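Local coordinates for protein extracellular ligand-binding receptor (Verminephrobacter eiseniae, PDB 4M88) that probably binds an amino acid or a similar small solute outside the cytoplasm and delivers it to an ABC transporter, at residues D20-Q26 / F287-G291; G40-Q44 / N307-S311; L92-A96 / H115-F119; M141-L147 / A199-I205. All blocks are in the same frame, centred on the assembly; numbering follows the deposited sequence.

Contact 1 (D20-Q26 / F287-G291); sequences DAAGLNQ and FQLEG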
# COMPACT_ATOMS: atom_id res chain seq x y z
N ASP A 20 -5.29 -9.39 3.60
CA ASP A 20 -4.33 -8.29 3.50
C ASP A 20 -4.36 -7.43 4.75
O ASP A 20 -3.31 -6.93 5.18
CB ASP A 20 -4.58 -7.47 2.24
CG ASP A 20 -4.27 -8.25 0.97
OD1 ASP A 20 -3.47 -9.21 1.01
OD2 ASP A 20 -4.84 -7.90 -0.08
N ALA A 21 -5.55 -7.27 5.33
CA ALA A 21 -5.69 -6.52 6.58
C ALA A 21 -4.97 -7.27 7.69
O ALA A 21 -4.33 -6.66 8.55
CB ALA A 21 -7.17 -6.34 6.94
N ALA A 22 -5.06 -8.60 7.67
CA ALA A 22 -4.35 -9.44 8.62
C ALA A 22 -2.84 -9.27 8.47
O ALA A 22 -2.10 -9.30 9.46
CB ALA A 22 -4.75 -10.91 8.43
N GLY A 23 -2.38 -9.11 7.23
CA GLY A 23 -0.97 -8.90 6.95
C GLY A 23 -0.45 -7.58 7.52
O GLY A 23 0.60 -7.55 8.17
N LEU A 24 -1.17 -6.49 7.27
CA LEU A 24 -0.83 -5.21 7.88
C LEU A 24 -0.79 -5.34 9.39
O LEU A 24 0.11 -4.83 10.05
CB LEU A 24 -1.86 -4.13 7.51
CG LEU A 24 -1.84 -3.48 6.13
CD1 LEU A 24 -3.01 -2.51 6.04
CD2 LEU A 24 -0.53 -2.76 5.90
N ASN A 25 -1.79 -6.02 9.95
CA ASN A 25 -1.89 -6.18 11.39
C ASN A 25 -0.70 -6.97 11.95
O ASN A 25 -0.17 -6.64 13.01
CB ASN A 25 -3.22 -6.86 11.74
CG ASN A 25 -3.44 -7.02 13.23
OD1 ASN A 25 -3.46 -8.13 13.75
ND2 ASN A 25 -3.63 -5.90 13.93
N GLN A 26 -0.31 -8.02 11.25
CA GLN A 26 0.85 -8.83 11.66
C GLN A 26 2.12 -8.00 11.72
O GLN A 26 2.92 -8.13 12.66
CB GLN A 26 1.02 -10.01 10.71
CG GLN A 26 0.01 -11.13 10.97
CD GLN A 26 -0.19 -12.03 9.76
OE1 GLN A 26 0.46 -11.85 8.73
NE2 GLN A 26 -1.10 -12.99 9.87
N PHE A 287 2.51 -6.36 2.51
CA PHE A 287 1.61 -5.77 3.50
C PHE A 287 2.13 -5.93 4.93
O PHE A 287 1.95 -5.03 5.75
CB PHE A 287 0.19 -6.32 3.37
CG PHE A 287 -0.56 -5.70 2.22
CD1 PHE A 287 -0.54 -4.32 2.04
CD2 PHE A 287 -1.24 -6.49 1.31
CE1 PHE A 287 -1.21 -3.74 0.96
CE2 PHE A 287 -1.91 -5.92 0.24
CZ PHE A 287 -1.90 -4.54 0.07
N GLN A 288 2.75 -7.06 5.23
CA GLN A 288 3.41 -7.20 6.54
C GLN A 288 4.49 -6.14 6.70
O GLN A 288 4.59 -5.51 7.74
CB GLN A 288 4.01 -8.60 6.69
CG GLN A 288 2.92 -9.66 6.84
CD GLN A 288 3.41 -11.06 6.63
OE1 GLN A 288 4.49 -11.27 6.08
NE2 GLN A 288 2.62 -12.05 7.07
N LEU A 289 5.29 -5.94 5.67
CA LEU A 289 6.37 -4.96 5.76
C LEU A 289 5.81 -3.55 5.87
O LEU A 289 6.34 -2.73 6.61
CB LEU A 289 7.35 -5.09 4.58
CG LEU A 289 8.48 -4.06 4.54
CD1 LEU A 289 9.29 -4.10 5.83
CD2 LEU A 289 9.38 -4.35 3.36
N GLU A 290 4.73 -3.28 5.15
CA GLU A 290 4.08 -1.97 5.21
C GLU A 290 3.56 -1.69 6.61
O GLU A 290 3.68 -0.56 7.11
CB GLU A 290 2.92 -1.89 4.21
CG GLU A 290 2.28 -0.51 4.13
CD GLU A 290 1.68 -0.22 2.77
OE1 GLU A 290 1.50 -1.17 1.95
OE2 GLU A 290 1.39 0.97 2.49
N GLY A 291 2.98 -2.70 7.25
CA GLY A 291 2.45 -2.51 8.59
C GLY A 291 3.59 -2.28 9.57
O GLY A 291 3.51 -1.42 10.45
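F287 and D20 each turn CG beside the backbone N (chi1 -78° for F287), which brings ring and carboxylate together. Their helices, 18-37 and 286-303, pack closely in one lobe of a periplasmic-binding-protein fold. The local axes come within 6.6 Å and cross at -43°. Such an approach is possible because G23 and G291 put bare backbone at the crossing. Three CA-H...O contacts fill it: Q288 CA to G23 O at 3.3 Å, L24 CA to F287 O, and G291 CA to L24 O. The carboxylate carbon CG of D20 lies 3.4 Å from CE2 of the F287 ring, with the two planes inclined at 47°. D20 OD1 turns to Q237 for its hydrogen bond, which helps fix the carboxylate beside the ring. L24 starts out away from the other helix, but its CD2 returns toward it. This methyl sits 3.4 Å from F287 O and also touches CB of E290. The carboxylate of E290 leaves the contact, forming a salt bridge with R122 and a hydrogen bond with N102. On the other flank two extended glutamines join. Q288 OE1 accepts from T285 N, so both ends of that amide are held. Q288 NE2 donates to Q26 OE1 at 2.7 Å, and the acceptor lies close to the plane of the Q288 amide.

Contact 2 (G40-Q44 / N307-S311); sequences GIRGQ and NTGLS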
# COMPACT_ATOMS: atom_id res chain seq x y z
N GLY A 40 9.83 -0.24 25.21
CA GLY A 40 8.80 0.71 24.81
C GLY A 40 9.38 2.08 24.55
O GLY A 40 10.53 2.22 24.12
N ILE A 41 8.60 3.12 24.83
CA ILE A 41 9.06 4.47 24.60
C ILE A 41 8.86 5.35 25.83
O ILE A 41 7.78 5.36 26.41
CB ILE A 41 8.37 5.07 23.37
CG1 ILE A 41 8.87 4.34 22.11
CG2 ILE A 41 8.64 6.57 23.27
CD1 ILE A 41 7.94 4.40 20.93
N ARG A 42 9.91 6.07 26.22
CA ARG A 42 9.85 7.02 27.34
C ARG A 42 9.21 6.41 28.58
O ARG A 42 8.34 7.04 29.20
CB ARG A 42 9.08 8.29 26.94
CG ARG A 42 9.79 9.20 25.93
CD ARG A 42 8.92 10.40 25.54
NE ARG A 42 9.71 11.62 25.41
CZ ARG A 42 9.65 12.65 26.25
NH1 ARG A 42 8.82 12.63 27.28
NH2 ARG A 42 10.41 13.72 26.05
N GLY A 43 9.61 5.19 28.93
CA GLY A 43 9.03 4.51 30.07
C GLY A 43 7.67 3.85 29.86
O GLY A 43 7.06 3.40 30.83
N GLN A 44 7.18 3.79 28.62
CA GLN A 44 5.81 3.30 28.39
C GLN A 44 5.68 2.22 27.31
O GLN A 44 6.22 2.34 26.22
CB GLN A 44 4.88 4.47 28.06
CG GLN A 44 4.66 5.44 29.21
CD GLN A 44 3.39 6.26 29.05
OE1 GLN A 44 2.47 5.88 28.32
NE2 GLN A 44 3.33 7.40 29.74
N ASN A 307 11.46 15.08 19.95
CA ASN A 307 10.16 14.86 20.55
C ASN A 307 10.18 15.11 22.05
O ASN A 307 11.13 14.75 22.74
CB ASN A 307 9.68 13.44 20.28
CG ASN A 307 8.25 13.22 20.72
OD1 ASN A 307 7.35 13.96 20.32
ND2 ASN A 307 8.04 12.21 21.56
N THR A 308 9.12 15.74 22.56
CA THR A 308 9.11 16.13 23.96
C THR A 308 7.97 15.52 24.77
O THR A 308 7.85 15.79 25.97
CB THR A 308 9.10 17.68 24.13
OG1 THR A 308 7.95 18.22 23.47
CG2 THR A 308 10.36 18.29 23.52
N GLY A 309 7.14 14.70 24.13
CA GLY A 309 6.03 14.10 24.84
C GLY A 309 5.30 12.98 24.11
O GLY A 309 5.67 12.59 22.99
N LEU A 310 4.26 12.47 24.75
CA LEU A 310 3.49 11.35 24.21
C LEU A 310 2.03 11.73 23.95
O LEU A 310 1.12 11.04 24.41
CB LEU A 310 3.55 10.15 25.15
CG LEU A 310 4.94 9.55 25.40
CD1 LEU A 310 4.89 8.41 26.43
CD2 LEU A 310 5.57 9.07 24.10
N SER A 311 1.80 12.82 23.22
CA SER A 311 0.46 13.13 22.75
C SER A 311 0.43 13.09 21.22
O SER A 311 1.48 13.04 20.57
CB SER A 311 -0.01 14.49 23.25
OG SER A 311 0.77 15.54 22.68
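R42 reaches from a tight turn to lie against the backbone of T308 and G309, while L310 packs nearer the turn. The polar end of R42 makes a face contact. The R42 guanidinium lays one face on the peptide link between T308 and G309. G309 N sits over the centre of the group, and T308 C is nearer its rim, 3.3 Å from R42 NH2. T308 O is also close to NH2, but the angle is poor for a hydrogen bond. The bend at chi3, 141°, helps turn the flat group onto the peptide.

The apolar contacts centre on L310. Its CD2 meets R42 CD at 3.9 Å and I41 CG2 at 4.0 Å. Its CD1 rests against the amide of Q44, 3.7 Å from CD. The L310 side chain points the opposite way to those of R42 and Q44 as it passes each, and I5 of strand 4-11 touches it too.

Internal hydrogen bonds shape each loop. N307 ND2 donates to G309 O at 2.8 Å, and N307 OD1 bonds T318. On the other side, I41 and Q44 pair backbone to backbone, N to O in both directions. This is loop packing at the edge of the lobe: a type I' beta turn between helix 18-37 and strand 45-52 lies against the link from helix 286-303 to helix 312-321.

Contact 3 (L92-A96 / H115-F119); sequences LLDTA and HPKFF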
# COMPACT_ATOMS: atom_id res chain seq x y z
N LEU A 92 -13.57 13.86 9.36
CA LEU A 92 -13.42 13.28 10.69
C LEU A 92 -12.15 13.76 11.38
O LEU A 92 -12.12 13.86 12.61
CB LEU A 92 -13.40 11.75 10.60
CG LEU A 92 -14.66 11.11 10.06
CD1 LEU A 92 -14.52 9.60 10.06
CD2 LEU A 92 -15.88 11.54 10.87
N LEU A 93 -11.11 14.06 10.60
CA LEU A 93 -9.82 14.46 11.16
C LEU A 93 -9.73 15.92 11.59
O LEU A 93 -8.80 16.29 12.31
CB LEU A 93 -8.68 14.13 10.18
CG LEU A 93 -8.46 12.64 9.93
CD1 LEU A 93 -7.28 12.44 8.98
CD2 LEU A 93 -8.22 11.95 11.26
N ASP A 94 -10.67 16.76 11.15
CA ASP A 94 -10.58 18.20 11.42
C ASP A 94 -10.40 18.59 12.89
O ASP A 94 -9.61 19.48 13.22
CB ASP A 94 -11.79 18.93 10.84
CG ASP A 94 -11.71 19.10 9.34
OD1 ASP A 94 -10.78 18.54 8.71
OD2 ASP A 94 -12.59 19.78 8.78
N THR A 95 -11.12 17.92 13.78
CA THR A 95 -11.02 18.27 15.20
C THR A 95 -10.59 17.09 16.08
O THR A 95 -10.53 17.20 17.31
CB THR A 95 -12.33 18.86 15.74
OG1 THR A 95 -13.43 18.04 15.30
CG2 THR A 95 -12.53 20.28 15.21
N ALA A 96 -10.27 15.97 15.46
CA ALA A 96 -9.84 14.80 16.22
C ALA A 96 -8.34 14.89 16.54
O ALA A 96 -7.52 15.06 15.63
CB ALA A 96 -10.16 13.52 15.46
N HIS A 115 -5.14 15.32 3.90
CA HIS A 115 -5.42 16.06 5.13
C HIS A 115 -4.12 16.25 5.89
O HIS A 115 -3.27 15.36 5.88
CB HIS A 115 -6.41 15.28 5.99
CG HIS A 115 -6.96 16.07 7.13
ND1 HIS A 115 -6.30 16.20 8.34
CD2 HIS A 115 -8.10 16.78 7.25
CE1 HIS A 115 -7.01 16.95 9.15
NE2 HIS A 115 -8.11 17.33 8.52
N PRO A 116 -3.96 17.42 6.53
CA PRO A 116 -2.68 17.66 7.21
C PRO A 116 -2.40 16.72 8.38
O PRO A 116 -1.25 16.69 8.85
CB PRO A 116 -2.79 19.13 7.67
CG PRO A 116 -4.26 19.48 7.56
CD PRO A 116 -4.79 18.63 6.45
N LYS A 117 -3.39 15.96 8.85
CA LYS A 117 -3.13 14.97 9.90
C LYS A 117 -2.90 13.56 9.34
O LYS A 117 -2.72 12.60 10.09
CB LYS A 117 -4.29 14.96 10.91
CG LYS A 117 -4.43 16.25 11.71
CD LYS A 117 -5.59 16.15 12.69
CE LYS A 117 -5.86 17.48 13.36
NZ LYS A 117 -7.03 17.37 14.27
N PHE A 118 -2.90 13.44 8.01
CA PHE A 118 -2.85 12.16 7.31
C PHE A 118 -1.48 12.08 6.62
O PHE A 118 -1.19 12.86 5.70
CB PHE A 118 -4.01 12.14 6.31
CG PHE A 118 -4.22 10.82 5.60
CD1 PHE A 118 -3.67 9.64 6.08
CD2 PHE A 118 -4.98 10.79 4.43
CE1 PHE A 118 -3.88 8.42 5.40
CE2 PHE A 118 -5.20 9.60 3.75
CZ PHE A 118 -4.64 8.40 4.23
N PHE A 119 -0.62 11.18 7.12
CA PHE A 119 0.77 11.08 6.63
C PHE A 119 0.93 9.81 5.82
O PHE A 119 0.29 8.81 6.12
CB PHE A 119 1.75 11.03 7.81
CG PHE A 119 1.87 12.34 8.55
CD1 PHE A 119 2.92 13.20 8.28
CD2 PHE A 119 0.92 12.71 9.49
CE1 PHE A 119 3.04 14.41 8.95
CE2 PHE A 119 1.02 13.93 10.17
CZ PHE A 119 2.09 14.78 9.90
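L93 and H115 form the tight part of this contact. L93 CB lies over one face of the imidazole, 3.6 Å from its centroid, as a CH-pi contact. P116 CD covers the opposite face. The ring is held at its edge as well: H115 NE2 donates to D94 OD1 at 2.9 Å, nearly in the ring plane, and H115 ND1 accepts from K117 N. These bonds fix the rotation of the ring.

K117 adds the other polar grip. Its chain is fully extended, with chi2 -180°, and carries NZ to the carbonyls of the 92-96 loop. NZ donates to L93 O at 2.9 Å, almost straight on, and to A96 O at 2.7 Å, where it sits above the carbonyl plane. A third bond, to D94 O, is weak.

The outer side is looser. T95 is exposed and barely touches the other segment. D94 OD2 makes a salt bridge with K91. On the inner side L93 CD1 approaches F118 CB at 4.2 Å. There L93 packs on F64 of helix 57-68 and M87 of helix 81-89, while F118 lies on I84 and V100. The contact joins the loop before strand 99-101 to the turn leading into edge strand 118-119.

Contact 4 (M141-L147 / A199-I205); sequences MSKLATL and AQGVLVI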
# COMPACT_ATOMS: atom_id res chain seq x y z
N MSE A 141 7.48 -0.51 -25.76
CA MSE A 141 6.04 -0.50 -25.99
C MSE A 141 5.54 0.85 -26.51
O MSE A 141 5.97 1.90 -26.05
CB MSE A 141 5.29 -0.88 -24.72
CG MSE A 141 5.62 -2.28 -24.26
SE MSE A 141 4.80 -2.74 -22.56
CE MSE A 141 5.45 -4.57 -22.41
N SER A 142 4.63 0.78 -27.48
CA SER A 142 3.97 1.96 -28.02
C SER A 142 2.45 1.88 -27.82
O SER A 142 1.74 2.84 -28.09
CB SER A 142 4.31 2.12 -29.50
OG SER A 142 3.93 0.97 -30.23
N LYS A 143 1.96 0.74 -27.35
CA LYS A 143 0.54 0.60 -27.06
C LYS A 143 0.29 -0.13 -25.75
O LYS A 143 0.72 -1.28 -25.56
CB LYS A 143 -0.20 -0.10 -28.20
CG LYS A 143 -1.69 -0.24 -27.94
CD LYS A 143 -2.44 -0.68 -29.18
CE LYS A 143 -3.94 -0.67 -28.93
NZ LYS A 143 -4.74 -0.80 -30.18
N LEU A 144 -0.41 0.55 -24.84
CA LEU A 144 -0.69 0.03 -23.50
C LEU A 144 -2.19 -0.05 -23.27
O LEU A 144 -2.93 0.84 -23.69
CB LEU A 144 -0.12 0.98 -22.45
CG LEU A 144 1.31 0.77 -21.97
CD1 LEU A 144 1.70 1.87 -20.98
CD2 LEU A 144 1.44 -0.61 -21.32
N ALA A 145 -2.64 -1.12 -22.61
CA ALA A 145 -4.02 -1.20 -22.16
C ALA A 145 -4.03 -1.14 -20.64
O ALA A 145 -3.08 -1.56 -19.99
CB ALA A 145 -4.66 -2.49 -22.63
N THR A 146 -5.11 -0.61 -20.06
CA THR A 146 -5.27 -0.63 -18.61
C THR A 146 -6.60 -1.29 -18.28
O THR A 146 -7.62 -0.94 -18.88
CB THR A 146 -5.29 0.78 -18.00
OG1 THR A 146 -4.08 1.47 -18.35
CG2 THR A 146 -5.43 0.72 -16.47
N LEU A 147 -6.58 -2.26 -17.37
CA LEU A 147 -7.81 -2.86 -16.84
C LEU A 147 -8.03 -2.29 -15.46
O LEU A 147 -7.16 -2.42 -14.61
CB LEU A 147 -7.64 -4.37 -16.75
CG LEU A 147 -8.77 -5.15 -16.06
CD1 LEU A 147 -10.07 -4.99 -16.85
CD2 LEU A 147 -8.42 -6.63 -15.94
N ALA A 199 -2.51 -4.70 -27.65
CA ALA A 199 -1.63 -3.96 -26.75
C ALA A 199 -0.39 -4.79 -26.45
O ALA A 199 -0.45 -6.02 -26.45
CB ALA A 199 -2.36 -3.59 -25.47
N GLN A 200 0.72 -4.11 -26.17
CA GLN A 200 1.97 -4.80 -25.87
C GLN A 200 2.16 -5.08 -24.38
O GLN A 200 3.01 -5.89 -23.99
CB GLN A 200 3.14 -3.98 -26.41
CG GLN A 200 3.15 -3.88 -27.90
CD GLN A 200 3.94 -2.69 -28.38
OE1 GLN A 200 3.59 -1.56 -28.08
NE2 GLN A 200 5.04 -2.94 -29.10
N GLY A 201 1.36 -4.41 -23.55
CA GLY A 201 1.43 -4.60 -22.12
C GLY A 201 0.11 -4.17 -21.52
O GLY A 201 -0.64 -3.40 -22.15
N VAL A 202 -0.20 -4.66 -20.32
CA VAL A 202 -1.47 -4.34 -19.67
C VAL A 202 -1.26 -3.99 -18.21
O VAL A 202 -0.67 -4.78 -17.46
CB VAL A 202 -2.47 -5.51 -19.73
CG1 VAL A 202 -3.84 -5.07 -19.19
CG2 VAL A 202 -2.63 -6.05 -21.15
N LEU A 203 -1.74 -2.81 -17.80
CA LEU A 203 -1.75 -2.40 -16.40
C LEU A 203 -3.05 -2.83 -15.76
O LEU A 203 -4.12 -2.61 -16.33
CB LEU A 203 -1.66 -0.88 -16.28
CG LEU A 203 -0.36 -0.10 -16.36
CD1 LEU A 203 0.18 -0.08 -17.77
CD2 LEU A 203 -0.63 1.33 -15.86
N VAL A 204 -2.98 -3.42 -14.57
CA VAL A 204 -4.20 -3.75 -13.83
C VAL A 204 -4.28 -2.90 -12.57
O VAL A 204 -3.35 -2.91 -11.76
CB VAL A 204 -4.25 -5.24 -13.49
CG1 VAL A 204 -5.60 -5.61 -12.90
CG2 VAL A 204 -3.99 -6.07 -14.76
N ILE A 205 -5.37 -2.15 -12.41
CA ILE A 205 -5.53 -1.20 -11.31
C ILE A 205 -6.79 -1.48 -10.51
O ILE A 205 -7.88 -1.54 -11.07
CB ILE A 205 -5.60 0.25 -11.85
CG1 ILE A 205 -4.27 0.64 -12.49
CG2 ILE A 205 -5.96 1.24 -10.74
CD1 ILE A 205 -4.19 2.11 -12.93
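Strands 143-149 and 201-205 are parallel neighbours in the seven-stranded mixed sheet of one lobe, as in the alpha/beta domains of periplasmic binding proteins. A145 pairs with V202, T146 with L203 and L147 with V204. The backbone ladder runs from A145 N to G201 O, then from L203 N to A145 O. Next L147 N donates to L203 O at 2.7 Å, and I205 N to L147 O at 2.8 Å. At the start of the pair Q200 takes over. Its chi1 of -65° swings CG beside its backbone N, and the extended chain brings OE1 to the turn at S142. OE1 accepts from S142 N at 2.6 Å and from K143 N at 2.9 Å, while Q200 N donates back to K143 O. M141, a selenomethionine, runs past Q200 in the opposite direction and puts its CE 3.2 Å from Q200 O. SE lies beside G201 CA.

On one face, L144 CD2 meets L203 CD1 at 3.8 Å, and helices 125-138 and 152-166 cover that side. On the other, A145 CB touches A199 CB, and L147 CD2 approaches V204 CG1 at 4.3 Å against helices 184-195 and 208-220. The pairing is thus polar along the backbone and apolar on both faces. T146 OG1 and G201 N are buried without a partner in the model. By satisfying two backbone N-H groups, Q200 OE1 ties the turn before strand 143-149 to the start of strand 201-205.

Overall arrangement
From the N terminus, helix 18-37 supplies the first half of contact 1 and the loop after it the first half of contact 2. Both wait more than 260 residues for their partners, 287-291 and 307-311. Their segments alternate, so the two long loops cross. Contact 3 then opens and closes early, joining 92-96 to 115-119 at the edge of the five-stranded sheet. Contact 4 follows in series, pairing 141-147 with 199-205 in the seven-stranded sheet. Both are nested inside the two long loops. Contacts 2 and 4 lie on opposite sides of the chain's centre, their centres about 48 Å apart. Contacts 1 and 2 thus return helix 286-303 and the loop after it to helix 18-37 and the loop that follows it.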